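Local coordinates for protein nitroreductase (Bacteroides fragilis NCTC 9343, PDB 3EK3) that binds flavin mononucleotide and probably acts as an NAD(P)H-dependent oxidoreductase on nitrogenous compounds, at residues Tyr91-Pro104 and Leu153-Leu167. Numbering follows the deposited sequence.
Sequences YYHAPTLVIVSNEP and LGVPENHKVYGCVAL. With FMN (flavin mononucleotide), chain B.
Strands 96-102 and 160-167 lie antiparallel as the two middle strands of the antiparallel sheet within the chain of this nitroreductase fold, their axes 4.5 Å apart. Val98 and Val165 pair through two backbone bonds: Val98 N reaches Val165 O over 2.8 Å, and Val165 N returns the bond to Val98 O. Further along, a classic beta bulge sets both Tyr162 and Gly163 against Val100. Val100 O takes the N-H of Tyr162 at 3.1 Å and, weakly, that of Gly163, and the register moves by one residue. Beyond it, Asn102 and Lys160 exchange backbone bonds again.

On one face, Ile99 rests CG2 against both methyls of Val161, 3.8 Å from its CG1; a chi1 of -58° sets this branch anti to the backbone N and sends CG1 with its CD1 toward Leu153. Next to it Ser101 OG bonds His159 ND1 in the plane of the imidazole at 2.7 Å. That ring is sandwiched, the Asn102-Glu103 peptide over one face and Pro156 CG 3.7 Å above the centre of the other, and a water links its NE2 to Glu103 OE1. On the other face, Leu167 CD1 packs on Val98 CG2 at 3.9 Å.

Before the first strand, Tyr92 OH donates to flavin O2 at 2.6 Å from a type I' turn. Strands 50-54 and 130-134 flank the pair; helix 57-72 covers Leu97 on the Ile99 face, and helix 109-126 packs against Val165 and Asn102 on the other.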
ATOM      1  N   TYR A  91       2.807 -16.713 -10.995  1.00 10.67           N
ATOM      2  CA  TYR A  91       1.556 -15.959 -11.156  1.00 11.77           C
ATOM      3  C   TYR A  91       0.332 -16.857 -11.304  1.00 11.30           C
ATOM      4  O   TYR A  91      -0.764 -16.404 -11.645  1.00 10.59           O
ATOM      5  CB  TYR A  91       1.642 -14.934 -12.323  1.00 12.99           C
ATOM      6  CG  TYR A  91       1.872 -15.582 -13.655  1.00  9.05           C
ATOM      7  CD1 TYR A  91       3.142 -15.912 -14.064  1.00  9.81           C
ATOM      8  CD2 TYR A  91       0.828 -15.943 -14.469  1.00  9.06           C
ATOM      9  CE1 TYR A  91       3.366 -16.559 -15.238  1.00 13.08           C
ATOM     10  CE2 TYR A  91       1.043 -16.587 -15.653  1.00 14.88           C
ATOM     11  CZ  TYR A  91       2.326 -16.899 -16.041  1.00 16.46           C
ATOM     12  OH  TYR A  91       2.597 -17.578 -17.224  1.00 12.90           O
ATOM     13  N   TYR A  92       0.494 -18.142 -11.003  1.00 11.21           N
ATOM     14  CA  TYR A  92      -0.632 -19.071 -10.937  1.00  9.12           C
ATOM     15  C   TYR A  92      -1.460 -19.188 -12.221  1.00  8.88           C
ATOM     16  O   TYR A  92      -2.635 -19.475 -12.158  1.00 11.72           O
ATOM     17  CB  TYR A  92      -1.543 -18.715  -9.750  1.00  8.73           C
ATOM     18  CG  TYR A  92      -0.768 -18.578  -8.460  1.00 10.53           C
ATOM     19  CD1 TYR A  92      -0.137 -19.662  -7.897  1.00 12.38           C
ATOM     20  CD2 TYR A  92      -0.675 -17.364  -7.821  1.00  9.05           C
ATOM     21  CE1 TYR A  92       0.586 -19.555  -6.695  1.00 10.94           C
ATOM     22  CE2 TYR A  92       0.043 -17.222  -6.638  1.00  8.79           C
ATOM     23  CZ  TYR A  92       0.680 -18.316  -6.082  1.00  9.98           C
ATOM     24  OH  TYR A  92       1.386 -18.180  -4.894  1.00 11.16           O
ATOM     25  N   HIS A  93      -0.835 -18.980 -13.373  1.00 10.76           N
ATOM     26  CA  HIS A  93      -1.495 -19.056 -14.665  1.00 11.42           C
ATOM     27  C   HIS A  93      -2.656 -18.086 -14.809  1.00 10.56           C
ATOM     28  O   HIS A  93      -3.553 -18.286 -15.648  1.00 13.33           O
ATOM     29  CB  HIS A  93      -1.893 -20.500 -14.965  1.00 10.18           C
ATOM     30  CG  HIS A  93      -0.724 -21.425 -15.001  1.00 16.53           C
ATOM     31  ND1 HIS A  93       0.210 -21.383 -16.011  1.00 18.87           N
ATOM     32  CD2 HIS A  93      -0.309 -22.379 -14.135  1.00 17.72           C
ATOM     33  CE1 HIS A  93       1.140 -22.290 -15.779  1.00 19.69           C
ATOM     34  NE2 HIS A  93       0.850 -22.907 -14.648  1.00 14.91           N
ATOM     35  N   ALA A  94      -2.613 -16.990 -14.042  1.00 10.55           N
ATOM     36  CA  ALA A  94      -3.497 -15.862 -14.282  1.00 12.11           C
ATOM     37  C   ALA A  94      -3.294 -15.354 -15.729  1.00 12.58           C
ATOM     38  O   ALA A  94      -2.185 -15.387 -16.254  1.00 12.20           O
ATOM     39  CB  ALA A  94      -3.231 -14.746 -13.260  1.00  9.05           C
ATOM     40  N   PRO A  95      -4.382 -14.927 -16.405  1.00 11.58           N
ATOM     41  CA  PRO A  95      -4.230 -14.446 -17.791  1.00 11.65           C
ATOM     42  C   PRO A  95      -3.559 -13.072 -17.953  1.00 12.58           C
ATOM     43  O   PRO A  95      -3.112 -12.722 -19.063  1.00 11.08           O
ATOM     44  CB  PRO A  95      -5.686 -14.418 -18.276  1.00 10.79           C
ATOM     45  CG  PRO A  95      -6.451 -14.145 -17.088  1.00 11.69           C
ATOM     46  CD  PRO A  95      -5.790 -14.929 -15.997  1.00 14.55           C
ATOM     47  N   THR A  96      -3.487 -12.312 -16.857  1.00 11.13           N
ATOM     48  CA  THR A  96      -2.904 -10.958 -16.806  1.00 12.28           C
ATOM     49  C   THR A  96      -2.047 -10.816 -15.543  1.00 12.64           C
ATOM     50  O   THR A  96      -2.432 -11.259 -14.462  1.00 13.39           O
ATOM     51  CB  THR A  96      -3.986  -9.847 -16.873  1.00 14.79           C
ATOM     52  OG1 THR A  96      -4.548  -9.832 -18.187  1.00 12.05           O
ATOM     53  CG2 THR A  96      -3.404  -8.435 -16.579  1.00 13.66           C
ATOM     54  N   LEU A  97      -0.858 -10.254 -15.720  1.00 11.27           N
ATOM     55  CA  LEU A  97      -0.022  -9.825 -14.618  1.00 11.02           C
ATOM     56  C   LEU A  97       0.373  -8.370 -14.812  1.00 11.28           C
ATOM     57  O   LEU A  97       0.941  -8.016 -15.844  1.00 12.49           O
ATOM     58  CB  LEU A  97       1.232 -10.669 -14.571  1.00 11.14           C
ATOM     59  CG  LEU A  97       2.173 -10.456 -13.400  1.00 12.36           C
ATOM     60  CD1 LEU A  97       1.571 -10.957 -12.093  1.00  9.24           C
ATOM     61  CD2 LEU A  97       3.456 -11.174 -13.695  1.00 12.27           C
ATOM     62  N   VAL A  98       0.098  -7.541 -13.815  1.00 10.29           N
ATOM     63  CA  VAL A  98       0.508  -6.138 -13.844  1.00 10.32           C
ATOM     64  C   VAL A  98       1.775  -5.975 -13.017  1.00  9.27           C
ATOM     65  O   VAL A  98       1.806  -6.230 -11.790  1.00 11.30           O
ATOM     66  CB  VAL A  98      -0.533  -5.195 -13.300  1.00 10.89           C
ATOM     67  CG1 VAL A  98      -0.148  -3.729 -13.547  1.00  8.15           C
ATOM     68  CG2 VAL A  98      -1.855  -5.466 -13.944  1.00  8.83           C
ATOM     69  N   ILE A  99       2.837  -5.593 -13.700  1.00  9.83           N
ATOM     70  CA  ILE A  99       4.112  -5.358 -13.044  1.00  9.99           C
ATOM     71  C   ILE A  99       4.161  -3.909 -12.565  1.00 10.67           C
ATOM     72  O   ILE A  99       4.085  -2.998 -13.374  1.00 12.50           O
ATOM     73  CB  ILE A  99       5.287  -5.603 -14.031  1.00  8.90           C
ATOM     74  CG1 ILE A  99       5.224  -7.046 -14.565  1.00  9.41           C
ATOM     75  CG2 ILE A  99       6.644  -5.331 -13.353  1.00 14.37           C
ATOM     76  CD1 ILE A  99       6.145  -7.348 -15.737  1.00  8.61           C
ATOM     77  N   VAL A 100       4.324  -3.710 -11.256  1.00 10.02           N
ATOM     78  CA  VAL A 100       4.246  -2.355 -10.684  1.00  9.14           C
ATOM     79  C   VAL A 100       5.674  -1.993 -10.261  1.00 10.03           C
ATOM     80  O   VAL A 100       6.259  -2.626  -9.389  1.00 12.17           O
ATOM     81  CB  VAL A 100       3.209  -2.237  -9.541  1.00  9.56           C
ATOM     82  CG1 VAL A 100       3.151  -0.768  -9.004  1.00  5.93           C
ATOM     83  CG2 VAL A 100       1.762  -2.641 -10.021  1.00 10.74           C
ATOM     84  N   SER A 101       6.235  -0.968 -10.911  1.00  9.76           N
ATOM     85  CA  SER A 101       7.654  -0.620 -10.724  1.00 10.65           C
ATOM     86  C   SER A 101       7.773   0.839 -10.299  1.00 10.43           C
ATOM     87  O   SER A 101       6.857   1.594 -10.471  1.00 11.62           O
ATOM     88  CB  SER A 101       8.449  -0.857 -12.004  1.00 11.07           C
ATOM     89  OG  SER A 101       8.032  -0.039 -13.091  1.00 10.27           O
ATOM     90  N   ASN A 102       8.932   1.220  -9.776  1.00 10.23           N
ATOM     91  CA  ASN A 102       9.161   2.609  -9.395  1.00 10.94           C
ATOM     92  C   ASN A 102      10.635   2.829  -9.398  1.00  9.27           C
ATOM     93  O   ASN A 102      11.389   1.879  -9.274  1.00 11.64           O
ATOM     94  CB  ASN A 102       8.556   2.881  -8.004  1.00 12.57           C
ATOM     95  CG  ASN A 102       8.219   4.376  -7.750  1.00 14.61           C
ATOM     96  OD1 ASN A 102       8.461   5.248  -8.578  1.00 10.13           O
ATOM     97  ND2 ASN A 102       7.679   4.657  -6.563  1.00 14.95           N
ATOM     98  N   GLU A 103      11.044   4.089  -9.520  1.00 10.38           N
ATOM     99  CA  GLU A 103      12.430   4.433  -9.290  1.00 11.84           C
ATOM    100  C   GLU A 103      12.692   4.325  -7.795  1.00 12.51           C
ATOM    101  O   GLU A 103      11.850   4.627  -6.962  1.00 12.41           O
ATOM    102  CB  GLU A 103      12.747   5.819  -9.845  1.00 13.62           C
ATOM    103  CG  GLU A 103      12.024   6.947  -9.199  1.00 17.01           C
ATOM    104  CD  GLU A 103      12.376   8.321  -9.832  1.00 19.43           C
ATOM    105  OE1 GLU A 103      12.406   8.434 -11.092  1.00 18.85           O
ATOM    106  OE2 GLU A 103      12.609   9.261  -9.036  1.00 21.90           O
ATOM    107  N   PRO A 104      13.874   3.846  -7.440  1.00 13.34           N
ATOM    108  CA  PRO A 104      14.201   3.624  -6.052  1.00 14.89           C
ATOM    109  C   PRO A 104      14.786   4.849  -5.303  1.00 16.31           C
ATOM    110  O   PRO A 104      15.215   4.714  -4.162  1.00 17.67           O
ATOM    111  CB  PRO A 104      15.202   2.494  -6.155  1.00 14.88           C
ATOM    112  CG  PRO A 104      15.939   2.795  -7.423  1.00 15.06           C
ATOM    113  CD  PRO A 104      14.907   3.317  -8.346  1.00 15.13           C
ATOM    114  N   LEU A 153       9.589  -5.732 -22.199  1.00 10.49           N
ATOM    115  CA  LEU A 153       8.157  -5.529 -21.915  1.00 10.86           C
ATOM    116  C   LEU A 153       7.806  -4.057 -21.721  1.00 12.98           C
ATOM    117  O   LEU A 153       6.646  -3.687 -21.743  1.00 14.95           O
ATOM    118  CB  LEU A 153       7.753  -6.311 -20.664  1.00 11.85           C
ATOM    119  CG  LEU A 153       7.746  -7.825 -20.824  1.00 10.24           C
ATOM    120  CD1 LEU A 153       7.636  -8.412 -19.414  1.00 15.16           C
ATOM    121  CD2 LEU A 153       6.584  -8.284 -21.752  1.00 10.45           C
ATOM    122  N   GLY A 154       8.798  -3.221 -21.471  1.00 12.29           N
ATOM    123  CA  GLY A 154       8.537  -1.791 -21.262  1.00 14.76           C
ATOM    124  C   GLY A 154       8.668  -1.299 -19.838  1.00 15.84           C
ATOM    125  O   GLY A 154       8.346  -0.152 -19.551  1.00 19.72           O
ATOM    126  N   VAL A 155       9.158  -2.146 -18.937  1.00 14.60           N
ATOM    127  CA  VAL A 155       9.496  -1.682 -17.583  1.00 14.14           C
ATOM    128  C   VAL A 155      10.740  -0.765 -17.676  1.00 12.51           C
ATOM    129  O   VAL A 155      11.758  -1.129 -18.284  1.00 13.46           O
ATOM    130  CB  VAL A 155       9.817  -2.850 -16.627  1.00 12.63           C
ATOM    131  CG1 VAL A 155      10.183  -2.308 -15.235  1.00 11.71           C
ATOM    132  CG2 VAL A 155       8.644  -3.845 -16.524  1.00 12.97           C
ATOM    133  N   PRO A 156      10.649   0.477 -17.137  1.00 13.03           N
ATOM    134  CA  PRO A 156      11.809   1.343 -17.209  1.00 10.93           C
ATOM    135  C   PRO A 156      13.057   0.754 -16.587  1.00 13.38           C
ATOM    136  O   PRO A 156      13.000   0.155 -15.522  1.00 15.49           O
ATOM    137  CB  PRO A 156      11.363   2.600 -16.440  1.00 13.46           C
ATOM    138  CG  PRO A 156       9.925   2.628 -16.574  1.00 11.77           C
ATOM    139  CD  PRO A 156       9.498   1.162 -16.540  1.00 14.65           C
ATOM    140  N   GLU A 157      14.172   0.944 -17.259  1.00 12.85           N
ATOM    141  CA  GLU A 157      15.427   0.356 -16.820  1.00 14.61           C
ATOM    142  C   GLU A 157      15.916   0.864 -15.486  1.00 13.93           C
ATOM    143  O   GLU A 157      16.697   0.179 -14.840  1.00 16.95           O
ATOM    144  CB  GLU A 157      16.509   0.568 -17.869  1.00 15.85           C
ATOM    145  CG  GLU A 157      16.174  -0.198 -19.127  1.00 16.79           C
ATOM    146  CD  GLU A 157      17.211  -0.072 -20.212  1.00 21.20           C
ATOM    147  OE1 GLU A 157      18.313  -0.640 -20.058  1.00 28.68           O
ATOM    148  OE2 GLU A 157      16.906   0.588 -21.223  1.00 30.07           O
ATOM    149  N   ASN A 158      15.490   2.065 -15.098  1.00 13.91           N
ATOM    150  CA  ASN A 158      15.867   2.663 -13.821  1.00 14.64           C
ATOM    151  C   ASN A 158      14.886   2.352 -12.694  1.00 16.13           C
ATOM    152  O   ASN A 158      15.002   2.907 -11.608  1.00 17.90           O
ATOM    153  CB  ASN A 158      16.001   4.195 -13.976  1.00 15.68           C
ATOM    154  CG  ASN A 158      14.673   4.870 -14.187  1.00 21.50           C
ATOM    155  OD1 ASN A 158      13.877   4.437 -15.005  1.00 21.99           O
ATOM    156  ND2 ASN A 158      14.411   5.919 -13.423  1.00 32.14           N
ATOM    157  N   HIS A 159      13.919   1.483 -12.958  1.00 13.17           N
ATOM    158  CA  HIS A 159      12.937   1.108 -11.953  1.00 11.81           C
ATOM    159  C   HIS A 159      13.310  -0.208 -11.338  1.00 13.26           C
ATOM    160  O   HIS A 159      13.943  -1.054 -11.984  1.00 13.57           O
ATOM    161  CB  HIS A 159      11.574   0.957 -12.602  1.00 15.01           C
ATOM    162  CG  HIS A 159      10.834   2.246 -12.774  1.00  8.84           C
ATOM    163  ND1 HIS A 159       9.458   2.301 -12.904  1.00 12.81           N
ATOM    164  CD2 HIS A 159      11.280   3.523 -12.837  1.00 12.56           C
ATOM    165  CE1 HIS A 159       9.091   3.566 -13.038  1.00 11.08           C
ATOM    166  NE2 HIS A 159      10.181   4.326 -13.002  1.00 12.00           N
ATOM    167  N   LYS A 160      12.895  -0.402 -10.097  1.00 11.30           N
ATOM    168  CA  LYS A 160      12.852  -1.728  -9.502  1.00 10.38           C
ATOM    169  C   LYS A 160      11.407  -2.156  -9.459  1.00 11.23           C
ATOM    170  O   LYS A 160      10.507  -1.330  -9.520  1.00 11.77           O
ATOM    171  CB  LYS A 160      13.402  -1.698  -8.085  1.00 12.18           C
ATOM    172  CG  LYS A 160      14.814  -1.155  -7.963  1.00 15.88           C
ATOM    173  CD  LYS A 160      15.775  -1.771  -8.954  1.00 12.26           C
ATOM    174  CE  LYS A 160      17.203  -1.298  -8.689  1.00 19.94           C
ATOM    175  NZ  LYS A 160      18.073  -1.637  -9.829  1.00 13.94           N
ATOM    176  N   VAL A 161      11.173  -3.466  -9.369  1.00 11.80           N
ATOM    177  CA  VAL A 161       9.804  -3.979  -9.355  1.00 11.01           C
ATOM    178  C   VAL A 161       9.451  -4.198  -7.885  1.00 12.80           C
ATOM    179  O   VAL A 161      10.078  -5.023  -7.224  1.00 17.36           O
ATOM    180  CB  VAL A 161       9.667  -5.303 -10.144  1.00 11.83           C
ATOM    181  CG1 VAL A 161       8.257  -5.855 -10.008  1.00 10.30           C
ATOM    182  CG2 VAL A 161       9.978  -5.057 -11.640  1.00 10.72           C
ATOM    183  N   TYR A 162       8.492  -3.433  -7.359  1.00 10.19           N
ATOM    184  CA  TYR A 162       8.091  -3.550  -5.951  1.00  9.13           C
ATOM    185  C   TYR A 162       6.944  -4.566  -5.695  1.00  9.68           C
ATOM    186  O   TYR A 162       6.834  -5.122  -4.580  1.00 12.06           O
ATOM    187  CB  TYR A 162       7.759  -2.157  -5.425  1.00 10.34           C
ATOM    188  CG  TYR A 162       9.039  -1.339  -5.304  1.00 12.93           C
ATOM    189  CD1 TYR A 162       9.842  -1.456  -4.184  1.00 11.48           C
ATOM    190  CD2 TYR A 162       9.455  -0.482  -6.325  1.00 13.92           C
ATOM    191  CE1 TYR A 162      11.066  -0.736  -4.096  1.00 14.15           C
ATOM    192  CE2 TYR A 162      10.651   0.216  -6.244  1.00 12.69           C
ATOM    193  CZ  TYR A 162      11.446   0.105  -5.134  1.00 14.45           C
ATOM    194  OH  TYR A 162      12.638   0.813  -5.028  1.00 16.56           O
ATOM    195  N   GLY A 163       6.069  -4.765  -6.670  1.00 11.15           N
ATOM    196  CA  GLY A 163       5.104  -5.856  -6.590  1.00 12.38           C
ATOM    197  C   GLY A 163       4.376  -6.061  -7.901  1.00 13.41           C
ATOM    198  O   GLY A 163       4.452  -5.206  -8.790  1.00 12.09           O
ATOM    199  N   CYS A 164       3.747  -7.222  -8.045  1.00 12.96           N
ATOM    200  CA  CYS A 164       2.933  -7.479  -9.225  1.00 13.25           C
ATOM    201  C   CYS A 164       1.518  -7.919  -8.805  1.00 11.19           C
ATOM    202  O   CYS A 164       1.302  -8.450  -7.711  1.00 11.30           O
ATOM    203  CB  CYS A 164       3.576  -8.522 -10.146  1.00 12.24           C
ATOM    204  SG  CYS A 164       5.217  -8.135 -10.733  1.00 12.65           S
ATOM    205  N   VAL A 165       0.577  -7.679  -9.700  1.00 11.29           N
ATOM    206  CA  VAL A 165      -0.803  -8.050  -9.520  1.00 10.32           C
ATOM    207  C   VAL A 165      -1.250  -9.054 -10.562  1.00 10.26           C
ATOM    208  O   VAL A 165      -1.371  -8.703 -11.736  1.00  9.75           O
ATOM    209  CB  VAL A 165      -1.658  -6.787  -9.654  1.00  8.94           C
ATOM    210  CG1 VAL A 165      -3.178  -7.050  -9.502  1.00 11.34           C
ATOM    211  CG2 VAL A 165      -1.190  -5.671  -8.654  1.00 10.68           C
ATOM    212  N   ALA A 166      -1.551 -10.287 -10.124  1.00 10.12           N
ATOM    213  CA  ALA A 166      -2.196 -11.258 -10.975  1.00  9.61           C
ATOM    214  C   ALA A 166      -3.643 -10.875 -11.057  1.00 10.38           C
ATOM    215  O   ALA A 166      -4.234 -10.480 -10.042  1.00 10.19           O
ATOM    216  CB  ALA A 166      -2.072 -12.702 -10.397  1.00  8.90           C
ATOM    217  N   LEU A 167      -4.215 -10.992 -12.250  1.00 11.41           N
ATOM    218  CA  LEU A 167      -5.630 -10.718 -12.431  1.00 12.87           C
ATOM    219  C   LEU A 167      -6.288 -11.767 -13.310  1.00 14.08           C
ATOM    220  O   LEU A 167      -5.712 -12.223 -14.299  1.00 11.70           O
ATOM    221  CB  LEU A 167      -5.849  -9.345 -13.089  1.00 14.34           C
ATOM    222  CG  LEU A 167      -5.418  -8.069 -12.377  1.00 12.12           C
ATOM    223  CD1 LEU A 167      -5.450  -6.929 -13.382  1.00 10.68           C
ATOM    224  CD2 LEU A 167      -6.285  -7.755 -11.140  1.00 16.36           C
TER
HETATM  225  N1  FMN B 200       0.809 -14.221  -2.261  1.00 14.89           N
HETATM  226  C2  FMN B 200       1.387 -15.086  -3.162  1.00 14.60           C
HETATM  227  O2  FMN B 200       0.778 -16.090  -3.543  1.00 17.51           O
HETATM  228  N3  FMN B 200       2.665 -14.888  -3.637  1.00 17.75           N
HETATM  229  C4  FMN B 200       3.380 -13.821  -3.212  1.00 18.47           C
HETATM  230  O4  FMN B 200       4.428 -13.563  -3.827  1.00 13.78           O
HETATM  231  C4A FMN B 200       2.792 -12.926  -2.308  1.00 15.66           C
HETATM  232  N5  FMN B 200       3.494 -11.827  -1.883  1.00 16.92           N
HETATM  233  C5A FMN B 200       2.938 -10.905  -1.018  1.00 13.06           C
HETATM  234  C6  FMN B 200       3.676  -9.783  -0.644  1.00 14.54           C
HETATM  235  C7  FMN B 200       3.127  -8.816   0.197  1.00 15.44           C
HETATM  236  C7M FMN B 200       3.849  -7.492   0.442  1.00 14.23           C
HETATM  237  C8  FMN B 200       1.804  -8.974   0.630  1.00 18.56           C
HETATM  238  C8M FMN B 200       1.051  -7.762   1.126  1.00 15.19           C
HETATM  239  C9  FMN B 200       1.068 -10.100   0.247  1.00 14.46           C
HETATM  240  C9A FMN B 200       1.618 -11.073  -0.582  1.00 13.84           C
HETATM  241  N10 FMN B 200       0.910 -12.222  -0.971  1.00 12.98           N
HETATM  242  C10 FMN B 200       1.478 -13.107  -1.857  1.00 12.90           C
HETATM  243  C1' FMN B 200      -0.518 -12.440  -0.532  1.00 15.41           C
HETATM  244  C2' FMN B 200      -0.567 -12.829   0.950  1.00 12.86           C
HETATM  245  O2' FMN B 200      -0.148 -14.173   1.115  1.00 15.19           O
HETATM  246  C3' FMN B 200      -2.008 -12.699   1.411  1.00 12.56           C
HETATM  247  O3' FMN B 200      -2.336 -11.326   1.422  1.00 13.29           O
HETATM  248  C4' FMN B 200      -2.228 -13.247   2.835  1.00 13.72           C
HETATM  249  O4' FMN B 200      -2.066 -14.659   2.852  1.00 15.46           O
HETATM  250  C5' FMN B 200      -3.621 -12.891   3.347  1.00 17.28           C
HETATM  251  O5' FMN B 200      -4.615 -13.496   2.530  1.00 16.62           O
HETATM  252  P   FMN B 200      -5.768 -12.633   1.787  1.00 16.01           P
HETATM  253  O1P FMN B 200      -6.395 -11.755   2.799  1.00 16.69           O
HETATM  254  O2P FMN B 200      -6.706 -13.614   1.061  1.00 16.94           O
HETATM  255  O3P FMN B 200      -5.104 -11.696   0.809  1.00 16.75           O
HETATM  256  O   HOH W   1      10.956   7.032 -13.066  1.00 31.46           O